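Local structure of yncA (Salmonella typhimurium, 3DR6) at residues 6-11 with 55-60; 27-32 with 152-157; 140-145 with 160-165. The protein is a putative GNAT-family acetyltransferase that probably transfers an acetyl group from acetyl-coenzyme A to an acceptor not yet defined. One frame throughout, in Å; residues are numbered along the deposited sequence. Where two conformers were deposited one is given.

Interaction 1: 6-11 with 55-60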
loop_
_atom_site.group_PDB
_atom_site.type_symbol
_atom_site.label_atom_id
_atom_site.label_comp_id
_atom_site.label_asym_id
_atom_site.label_seq_id
_atom_site.Cartn_x
_atom_site.Cartn_y
_atom_site.Cartn_z
ATOM N N ILE C 6 22.130 14.345 13.411
ATOM C CA ILE C 6 21.269 13.935 12.302
ATOM C C ILE C 6 21.230 15.103 11.337
ATOM O O ILE C 6 21.105 16.255 11.751
ATOM C CB ILE C 6 19.831 13.566 12.766
ATOM C CG1 ILE C 6 19.847 12.262 13.573
ATOM C CG2 ILE C 6 18.899 13.418 11.547
ATOM C CD1 ILE C 6 18.580 12.013 14.377
ATOM N N ARG C 7 21.393 14.816 10.056
ATOM C CA ARG C 7 21.392 15.865 9.050
ATOM C C ARG C 7 20.713 15.336 7.806
ATOM O O ARG C 7 20.460 14.134 7.698
ATOM C CB ARG C 7 22.833 16.287 8.724
ATOM C CG ARG C 7 23.703 15.137 8.238
ATOM C CD ARG C 7 24.983 15.687 7.669
ATOM N NE ARG C 7 25.957 14.644 7.385
ATOM C CZ ARG C 7 25.952 13.889 6.291
ATOM N NH1 ARG C 7 25.013 14.039 5.371
ATOM N NH2 ARG C 7 26.887 12.959 6.129
ATOM N N PHE C 8 20.402 16.226 6.870
ATOM C CA PHE C 8 19.986 15.800 5.542
ATOM C C PHE C 8 21.117 15.073 4.831
ATOM O O PHE C 8 22.286 15.466 4.940
ATOM C CB PHE C 8 19.519 17.000 4.707
ATOM C CG PHE C 8 18.208 17.553 5.157
ATOM C CD1 PHE C 8 17.029 16.849 4.923
ATOM C CD2 PHE C 8 18.144 18.764 5.835
ATOM C CE1 PHE C 8 15.810 17.343 5.341
ATOM C CE2 PHE C 8 16.917 19.264 6.266
ATOM C CZ PHE C 8 15.754 18.550 6.022
ATOM N N ALA C 9 20.759 14.007 4.117
ATOM C CA ALA C 9 21.734 13.245 3.344
ATOM C C ALA C 9 22.181 14.020 2.103
ATOM O O ALA C 9 21.443 14.902 1.605
ATOM C CB ALA C 9 21.155 11.867 2.955
ATOM N N ASP C 10 23.403 13.710 1.652
ATOM C CA ASP C 10 23.991 14.191 0.390
ATOM C C ASP C 10 24.159 13.018 -0.555
ATOM O O ASP C 10 24.121 11.854 -0.122
ATOM C CB ASP C 10 25.422 14.719 0.603
ATOM C CG ASP C 10 25.502 15.853 1.573
ATOM O OD1 ASP C 10 24.451 16.482 1.872
ATOM O OD2 ASP C 10 26.636 16.134 2.025
ATOM N N LYS C 11 24.415 13.318 -1.833
ATOM C CA LYS C 11 24.870 12.302 -2.793
ATOM C C LYS C 11 26.021 11.452 -2.253
ATOM O O LYS C 11 26.071 10.241 -2.499
ATOM C CB LYS C 11 25.321 12.948 -4.102
ATOM C CG LYS C 11 24.222 13.240 -5.109
ATOM C CD LYS C 11 24.848 13.712 -6.428
ATOM C CE LYS C 11 25.657 12.577 -7.085
ATOM N NZ LYS C 11 26.698 13.048 -8.049
ATOM N N PRO C 55 12.248 13.987 2.481
ATOM C CA PRO C 55 13.545 14.038 3.150
ATOM C C PRO C 55 14.278 12.705 3.110
ATOM O O PRO C 55 13.653 11.626 3.146
ATOM C CB PRO C 55 13.180 14.432 4.584
ATOM C CG PRO C 55 11.816 13.732 4.802
ATOM C CD PRO C 55 11.133 13.771 3.437
ATOM N N VAL C 56 15.604 12.785 2.993
ATOM C CA VAL C 56 16.468 11.651 3.281
ATOM C C VAL C 56 17.409 12.157 4.374
ATOM O O VAL C 56 18.147 13.129 4.160
ATOM C CB VAL C 56 17.234 11.127 2.023
ATOM C CG1 VAL C 56 18.094 9.908 2.387
ATOM C CG2 VAL C 56 16.250 10.747 0.884
ATOM N N LEU C 57 17.323 11.548 5.558
ATOM C CA LEU C 57 18.148 11.941 6.713
ATOM C C LEU C 57 19.215 10.889 6.969
ATOM O O LEU C 57 19.002 9.700 6.700
ATOM C CB LEU C 57 17.293 12.058 7.974
ATOM C CG LEU C 57 16.087 13.010 7.919
ATOM C CD1 LEU C 57 15.198 12.800 9.136
ATOM C CD2 LEU C 57 16.528 14.464 7.781
ATOM N N VAL C 58 20.360 11.316 7.498
ATOM C CA VAL C 58 21.323 10.351 8.026
ATOM C C VAL C 58 21.661 10.698 9.461
ATOM O O VAL C 58 21.696 11.889 9.821
ATOM C CB VAL C 58 22.638 10.261 7.188
ATOM C CG1 VAL C 58 22.364 9.665 5.811
ATOM C CG2 VAL C 58 23.303 11.621 7.081
ATOM N N SER C 59 21.916 9.666 10.276
ATOM C CA SER C 59 22.627 9.845 11.539
ATOM C C SER C 59 24.143 9.670 11.313
ATOM O O SER C 59 24.584 8.857 10.493
ATOM C CB SER C 59 22.124 8.906 12.648
ATOM O OG SER C 59 21.999 7.564 12.214
ATOM N N GLU C 60 24.930 10.454 12.039
ATOM C CA GLU C 60 26.368 10.458 11.855
ATOM C C GLU C 60 27.028 10.497 13.239
ATOM O O GLU C 60 26.506 11.123 14.170
ATOM C CB GLU C 60 26.750 11.679 11.021
ATOM C CG GLU C 60 28.142 11.703 10.404
ATOM C CD GLU C 60 28.391 13.005 9.644
ATOM O OE1 GLU C 60 27.444 13.800 9.471
ATOM O OE2 GLU C 60 29.540 13.257 9.232
#
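R7 and V58 form the hydrogen-bonded pair that joins the first two strands antiparallel: V58 N gives to R7 O at 2.8 Å, and R7 N gives to V58 O at 3.0 Å. One step on, A9 N donates to V56 O over 2.8 Å in a nearly straight bond (176° at the hydrogen), so the pairing runs past the end of strand 5-8. I6 with S59 and F8 with L57 are the non-hydrogen-bonded pairs, their alpha carbons 4.4 Å apart.

The charged contact is carried by the side chain of R7. Its CG sits between the backbone N and the carbonyl carbon (chi1 58°), and from there the chain runs extended to NE. R7 NE meets E60 OE1 at 2.7 Å in a salt bridge; the oxygen lies at the edge of the guanidinium, whose plane stands 89° to the carboxylate. V58 CG2 lies over one guanidinium face toward its rim, 3.4 Å from R7 NH1. R7 NH1 also donates to the carbonyl of F8 and pairs with D13, so two carboxylates and a carbonyl fix the rotation of the group.

Apolar contacts flank the strands. A9 CB rests against V56 CG1 and V58 CG1, while the F8 ring runs alongside the L57 side chain, with L57 CD2 3.8 Å from F8 CD1. P55 CB touches the F8 ring at its edge, and R106 of helix 99-113 makes a cation-pi contact with that ring.

Helices 14-27 and 39-52 separate these strands in sequence: the beta1-alpha1-alpha2-beta2 start of the GNAT fold, paired at one margin of its mixed sheet.

Interaction 2: 27-32 with 152-157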
loop_
_atom_site.group_PDB
_atom_site.type_symbol
_atom_site.label_atom_id
_atom_site.label_comp_id
_atom_site.label_asym_id
_atom_site.label_seq_id
_atom_site.Cartn_x
_atom_site.Cartn_y
_atom_site.Cartn_z
ATOM N N HIS C 27 19.505 -9.575 5.742
ATOM C CA HIS C 27 19.723 -10.133 7.070
ATOM C C HIS C 27 18.642 -9.809 8.090
ATOM O O HIS C 27 18.788 -10.143 9.276
ATOM C CB HIS C 27 21.126 -9.718 7.592
ATOM C CG HIS C 27 22.232 -10.087 6.654
ATOM N ND1 HIS C 27 22.492 -11.393 6.295
ATOM C CD2 HIS C 27 23.115 -9.323 5.962
ATOM C CE1 HIS C 27 23.495 -11.417 5.432
ATOM N NE2 HIS C 27 23.887 -10.174 5.211
ATOM N N THR C 28 17.573 -9.175 7.633
ATOM C CA THR C 28 16.503 -8.740 8.511
ATOM C C THR C 28 15.149 -8.944 7.850
ATOM O O THR C 28 15.059 -9.148 6.640
ATOM C CB THR C 28 16.642 -7.240 8.944
ATOM O OG1 THR C 28 16.043 -6.376 7.968
ATOM C CG2 THR C 28 18.100 -6.835 9.195
ATOM N N ALA C 29 14.100 -8.879 8.671
ATOM C CA ALA C 29 12.736 -8.776 8.175
ATOM C C ALA C 29 12.212 -7.339 8.337
ATOM O O ALA C 29 11.007 -7.101 8.421
ATOM C CB ALA C 29 11.836 -9.814 8.891
ATOM N N ALA C 30 13.133 -6.375 8.371
ATOM C CA ALA C 30 12.775 -4.966 8.551
ATOM C C ALA C 30 12.369 -4.313 7.229
ATOM O O ALA C 30 11.744 -3.251 7.216
ATOM C CB ALA C 30 13.928 -4.187 9.222
ATOM N N ILE C 31 12.758 -4.938 6.119
ATOM C CA ILE C 31 12.290 -4.547 4.795
ATOM C C ILE C 31 11.914 -5.813 4.060
ATOM O O ILE C 31 12.668 -6.805 4.097
ATOM C CB ILE C 31 13.345 -3.730 3.975
ATOM C CG1 ILE C 31 12.717 -3.212 2.678
ATOM C CG2 ILE C 31 14.603 -4.562 3.638
ATOM C CD1 ILE C 31 13.537 -2.125 2.005
ATOM N N TRP C 32 10.751 -5.800 3.398
ATOM C CA TRP C 32 10.301 -7.015 2.710
ATOM C C TRP C 32 10.642 -6.962 1.209
ATOM O O TRP C 32 9.773 -7.078 0.349
ATOM C CB TRP C 32 8.807 -7.349 2.999
ATOM C CG TRP C 32 8.518 -7.601 4.498
ATOM C CD1 TRP C 32 9.443 -7.650 5.527
ATOM C CD2 TRP C 32 7.234 -7.792 5.114
ATOM N NE1 TRP C 32 8.803 -7.851 6.737
ATOM C CE2 TRP C 32 7.450 -7.948 6.506
ATOM C CE3 TRP C 32 5.916 -7.865 4.616
ATOM C CZ2 TRP C 32 6.400 -8.168 7.411
ATOM C CZ3 TRP C 32 4.874 -8.087 5.519
ATOM C CH2 TRP C 32 5.123 -8.233 6.897
ATOM N N PHE C 152 12.370 -15.536 3.735
ATOM C CA PHE C 152 13.111 -16.587 4.478
ATOM C C PHE C 152 12.292 -17.861 4.724
ATOM O O PHE C 152 12.472 -18.525 5.752
ATOM C CB PHE C 152 13.582 -16.048 5.834
ATOM C CG PHE C 152 14.372 -14.777 5.756
ATOM C CD1 PHE C 152 15.449 -14.653 4.867
ATOM C CD2 PHE C 152 14.058 -13.706 6.593
ATOM C CE1 PHE C 152 16.192 -13.455 4.804
ATOM C CE2 PHE C 152 14.806 -12.511 6.556
ATOM C CZ PHE C 152 15.866 -12.379 5.656
ATOM N N GLY C 153 11.415 -18.199 3.778
ATOM C CA GLY C 153 10.689 -19.452 3.798
ATOM C C GLY C 153 9.465 -19.457 4.680
ATOM O O GLY C 153 8.866 -20.511 4.896
ATOM N N ARG C 154 9.084 -18.283 5.177
ATOM C CA ARG C 154 7.898 -18.184 6.037
ATOM C C ARG C 154 6.942 -17.062 5.645
ATOM O O ARG C 154 7.375 -16.030 5.139
ATOM C CB ARG C 154 8.301 -18.067 7.517
ATOM C CG ARG C 154 8.726 -16.698 8.013
ATOM C CD ARG C 154 9.259 -16.790 9.454
ATOM N NE ARG C 154 9.529 -15.445 9.957
ATOM C CZ ARG C 154 10.710 -14.856 9.836
ATOM N NH1 ARG C 154 10.890 -13.638 10.295
ATOM N NH2 ARG C 154 11.718 -15.516 9.272
ATOM N N TRP C 155 5.645 -17.271 5.880
ATOM C CA TRP C 155 4.673 -16.170 5.741
ATOM C C TRP C 155 4.885 -15.205 6.886
ATOM O O TRP C 155 5.155 -15.640 8.025
ATOM C CB TRP C 155 3.233 -16.687 5.764
ATOM C CG TRP C 155 2.931 -17.629 4.617
ATOM C CD1 TRP C 155 2.639 -18.953 4.704
ATOM C CD2 TRP C 155 2.882 -17.288 3.219
ATOM N NE1 TRP C 155 2.417 -19.469 3.448
ATOM C CE2 TRP C 155 2.567 -18.471 2.517
ATOM C CE3 TRP C 155 3.097 -16.092 2.496
ATOM C CZ2 TRP C 155 2.436 -18.511 1.098
ATOM C CZ3 TRP C 155 2.969 -16.126 1.079
ATOM C CH2 TRP C 155 2.642 -17.329 0.407
ATOM N N LEU C 156 4.802 -13.914 6.586
ATOM C CA LEU C 156 5.025 -12.855 7.562
ATOM C C LEU C 156 3.745 -12.081 7.838
ATOM O O LEU C 156 2.939 -11.837 6.903
ATOM C CB LEU C 156 6.096 -11.873 7.054
ATOM C CG LEU C 156 7.470 -12.424 6.688
ATOM C CD1 LEU C 156 8.356 -11.280 6.187
ATOM C CD2 LEU C 156 8.118 -13.128 7.882
ATOM N N ASP C 157 3.572 -11.685 9.110
ATOM C CA ASP C 157 2.431 -10.866 9.534
ATOM C C ASP C 157 2.856 -9.397 9.590
ATOM O O ASP C 157 3.997 -9.073 10.002
ATOM C CB ASP C 157 1.914 -11.298 10.906
ATOM C CG ASP C 157 1.543 -12.788 10.961
ATOM O OD1 ASP C 157 1.338 -13.445 9.909
ATOM O OD2 ASP C 157 1.478 -13.304 12.102
#
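L156 and W32 meet tip to tip, and L156 CD1, anti to its CA (chi2 179°), settles over one face of the indole in a CH-pi contact, 3.5 Å from the centroid of the five-membered ring and 16° off its normal. The benzene end of the indole meets backbone instead: D157 O lies at its edge, 3.4 Å from W32 CH2. At the far end of the contact F152 turns its ring edge to the other segment, with F152 CE2 3.4 Å from T28 O. R154 NH1 passes A29 CB at 4.2 Å. No hydrogen bond crosses between the segments.

The indole is steadied from within its own loop. W32 NE1 donates to A29 O at 2.9 Å, reaching it from above the carbonyl plane with a bent angle of 133° at the hydrogen. Just upstream, T28 OG1 accepts from A30 N in an ST turn and bonds the carbonyl of A24. K151 NZ donates to T28 O and I31 O, and F80 of the second subunit meets the W32 ring.

The loop leaves helix 14-27, heads for helix 39-52, and lies against the start of strand 154-164, with E124 of strand 118-124 touching A29, W32 and L156.

Interaction 3: 140-145 with 160-165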
loop_
_atom_site.group_PDB
_atom_site.type_symbol
_atom_site.label_atom_id
_atom_site.label_comp_id
_atom_site.label_asym_id
_atom_site.label_seq_id
_atom_site.Cartn_x
_atom_site.Cartn_y
_atom_site.Cartn_z
ATOM N N THR C 140 -0.216 4.610 17.075
ATOM C CA THR C 140 -1.111 3.555 17.542
ATOM C C THR C 140 -1.248 2.446 16.478
ATOM O O THR C 140 -1.120 2.698 15.254
ATOM C CB THR C 140 -2.498 4.117 17.893
ATOM O OG1 THR C 140 -3.021 4.799 16.756
ATOM C CG2 THR C 140 -2.415 5.111 19.046
ATOM N N VAL C 141 -1.503 1.228 16.948
ATOM C CA VAL C 141 -1.697 0.074 16.057
ATOM C C VAL C 141 -3.065 0.171 15.403
ATOM O O VAL C 141 -4.084 0.267 16.084
ATOM C CB VAL C 141 -1.594 -1.294 16.803
ATOM C CG1 VAL C 141 -1.854 -2.435 15.829
ATOM C CG2 VAL C 141 -0.221 -1.462 17.430
ATOM N N THR C 142 -3.067 0.213 14.075
ATOM C CA THR C 142 -4.318 0.278 13.314
ATOM C C THR C 142 -4.498 -0.853 12.304
ATOM O O THR C 142 -5.538 -0.912 11.637
ATOM C CB THR C 142 -4.509 1.627 12.614
ATOM O OG1 THR C 142 -3.371 1.910 11.791
ATOM C CG2 THR C 142 -4.754 2.777 13.646
ATOM N N ALA C 143 -3.493 -1.726 12.164
ATOM C CA ALA C 143 -3.652 -2.966 11.355
ATOM C C ALA C 143 -2.839 -4.122 11.927
ATOM O O ALA C 143 -1.710 -3.925 12.425
ATOM C CB ALA C 143 -3.253 -2.754 9.875
ATOM N N GLN C 144 -3.425 -5.313 11.857
ATOM C CA GLN C 144 -2.753 -6.565 12.162
ATOM C C GLN C 144 -3.152 -7.573 11.076
ATOM O O GLN C 144 -4.264 -8.103 11.083
ATOM C CB GLN C 144 -3.176 -7.061 13.552
ATOM C CG GLN C 144 -2.465 -8.307 14.003
ATOM C CD GLN C 144 -0.971 -8.267 13.757
ATOM O OE1 GLN C 144 -0.409 -9.157 13.090
ATOM N NE2 GLN C 144 -0.319 -7.219 14.258
HETATM N N MSE C 145 -2.235 -7.818 10.140
HETATM C CA MSE C 145 -2.585 -8.467 8.882
HETATM C C MSE C 145 -1.771 -9.724 8.698
HETATM O O MSE C 145 -0.608 -9.654 8.310
HETATM C CB MSE C 145 -2.357 -7.482 7.733
HETATM C CG MSE C 145 -3.213 -6.206 7.920
HETATM SE SE MSE C 145 -3.127 -4.898 6.481
HETATM C CE MSE C 145 -4.185 -5.839 5.175
ATOM N N PHE C 160 0.385 -2.395 10.921
ATOM C CA PHE C 160 0.517 -0.970 10.639
ATOM C C PHE C 160 0.303 -0.200 11.919
ATOM O O PHE C 160 -0.615 -0.495 12.699
ATOM C CB PHE C 160 -0.462 -0.428 9.609
ATOM C CG PHE C 160 -0.124 -0.760 8.183
ATOM C CD1 PHE C 160 -1.102 -1.345 7.379
ATOM C CD2 PHE C 160 1.142 -0.448 7.625
ATOM C CE1 PHE C 160 -0.833 -1.649 6.001
ATOM C CE2 PHE C 160 1.403 -0.732 6.268
ATOM C CZ PHE C 160 0.405 -1.342 5.461
HETATM N N MSE C 161 1.174 0.769 12.133
HETATM C CA MSE C 161 0.910 1.797 13.148
HETATM C C MSE C 161 0.861 3.170 12.499
HETATM O O MSE C 161 1.433 3.392 11.419
HETATM C CB MSE C 161 1.946 1.752 14.256
HETATM C CG MSE C 161 2.047 0.380 14.906
HETATM SE SE MSE C 161 3.374 0.344 16.372
HETATM C CE MSE C 161 2.398 1.381 17.672
ATOM N N GLN C 162 0.137 4.085 13.115
ATOM C CA GLN C 162 0.037 5.401 12.509
ATOM C C GLN C 162 0.030 6.535 13.528
ATOM O O GLN C 162 -0.302 6.335 14.677
ATOM C CB GLN C 162 -1.180 5.511 11.603
ATOM C CG GLN C 162 -2.544 5.479 12.332
ATOM C CD GLN C 162 -3.696 5.485 11.340
ATOM O OE1 GLN C 162 -4.030 4.431 10.739
ATOM N NE2 GLN C 162 -4.306 6.659 11.150
ATOM N N LEU C 163 0.401 7.715 13.051
ATOM C CA LEU C 163 0.428 8.931 13.860
ATOM C C LEU C 163 -0.197 10.038 13.042
ATOM O O LEU C 163 0.287 10.359 11.943
ATOM C CB LEU C 163 1.872 9.318 14.240
ATOM C CG LEU C 163 2.058 10.692 14.915
ATOM C CD1 LEU C 163 1.389 10.696 16.318
ATOM C CD2 LEU C 163 3.544 11.007 15.035
ATOM N N GLN C 164 -1.274 10.613 13.559
ATOM C CA GLN C 164 -1.888 11.786 12.912
ATOM C C GLN C 164 -1.074 13.013 13.301
ATOM O O GLN C 164 -0.760 13.230 14.476
ATOM C CB GLN C 164 -3.365 11.920 13.318
ATOM C CG GLN C 164 -4.106 12.915 12.447
ATOM C CD GLN C 164 -5.601 12.933 12.682
ATOM O OE1 GLN C 164 -6.263 11.892 12.590
ATOM N NE2 GLN C 164 -6.146 14.116 12.952
ATOM N N LEU C 165 -0.718 13.812 12.297
ATOM C CA LEU C 165 0.248 14.903 12.461
ATOM C C LEU C 165 -0.354 16.295 12.746
ATOM O O LEU C 165 0.359 17.209 13.159
ATOM C CB LEU C 165 1.161 14.944 11.222
ATOM C CG LEU C 165 1.954 13.642 10.979
ATOM C CD1 LEU C 165 2.828 13.726 9.715
ATOM C CD2 LEU C 165 2.824 13.327 12.206
HETATM O O HOH W 1 -1.902 7.597 17.411
#
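The F160 ring meets A143 at its edge, where A143 CB lies near the ring plane, 3.6 Å from F160 CD1. The selenium of selenomethionine M145 approaches the same ring obliquely, 4.0 Å from F160 CE1, in a Met-aromatic contact. W74 adds an edge-to-face ring contact from outside the two strands. F160 and A143 point to the same face of the sheet.

The other flat group, the amide of Q162, is gripped at both ends. T142 OG1, set between its backbone N and carbonyl carbon (chi1 55°), donates to Q162 OE1 over 2.8 Å, the two side chains crossing at about a right angle, and T142 CG2 packs against Q162 CD at 3.7 Å. Q162 NE2 bonds the carbonyl of P146 of the second subunit, so both polar atoms of this buried amide have partners.

The backbone pairing is that of an antiparallel hairpin interrupted by a classic beta bulge. T140 and Q162 form a hydrogen-bonded pair with bonds in both directions, and V141 faces M161 in a non-hydrogen-bonded pair. There the register slips by one: T142 and A143 both sit opposite F160. Their amides converge on F160 O from the same face of its carbonyl plane, T142 N at 2.9 Å and A143 N at 3.2 Å, while F160 N donates back to A143 O.

On the opposite face of the sheet, V141 CG2 packs 3.9 Å from CG of selenomethionine M161, whose side chain also touches I131, H134 and H135 of helix 128-135. Strand 140-151 is outermost within its chain but meets the second subunit, which takes backbone hydrogen bonds with T142 and Q144 and packs its own A143 against this one.

In the fold
All three interactions reach the same seven-stranded mixed sheet. Interaction 1 pairs strands 5-8 and 56-61 at one margin; interaction 3 joins strands 154-164 and 140-151 at the other, with centres about 26 Å apart on opposite sides of the chain's centre. Interaction 2 shares strand 154-164 with interaction 3, lies about 19 Å from it between centres, and touches it where D157 CB packs against M145 O at 4.0 Å. Along the chain, interaction 1 closes before interaction 3 opens, whereas interaction 2 crosses both, tying the loop after helix 14-27 to the C-terminal hairpin. Interactions 2 and 3 also meet the second subunit, placing the hairpin at the dimer interface.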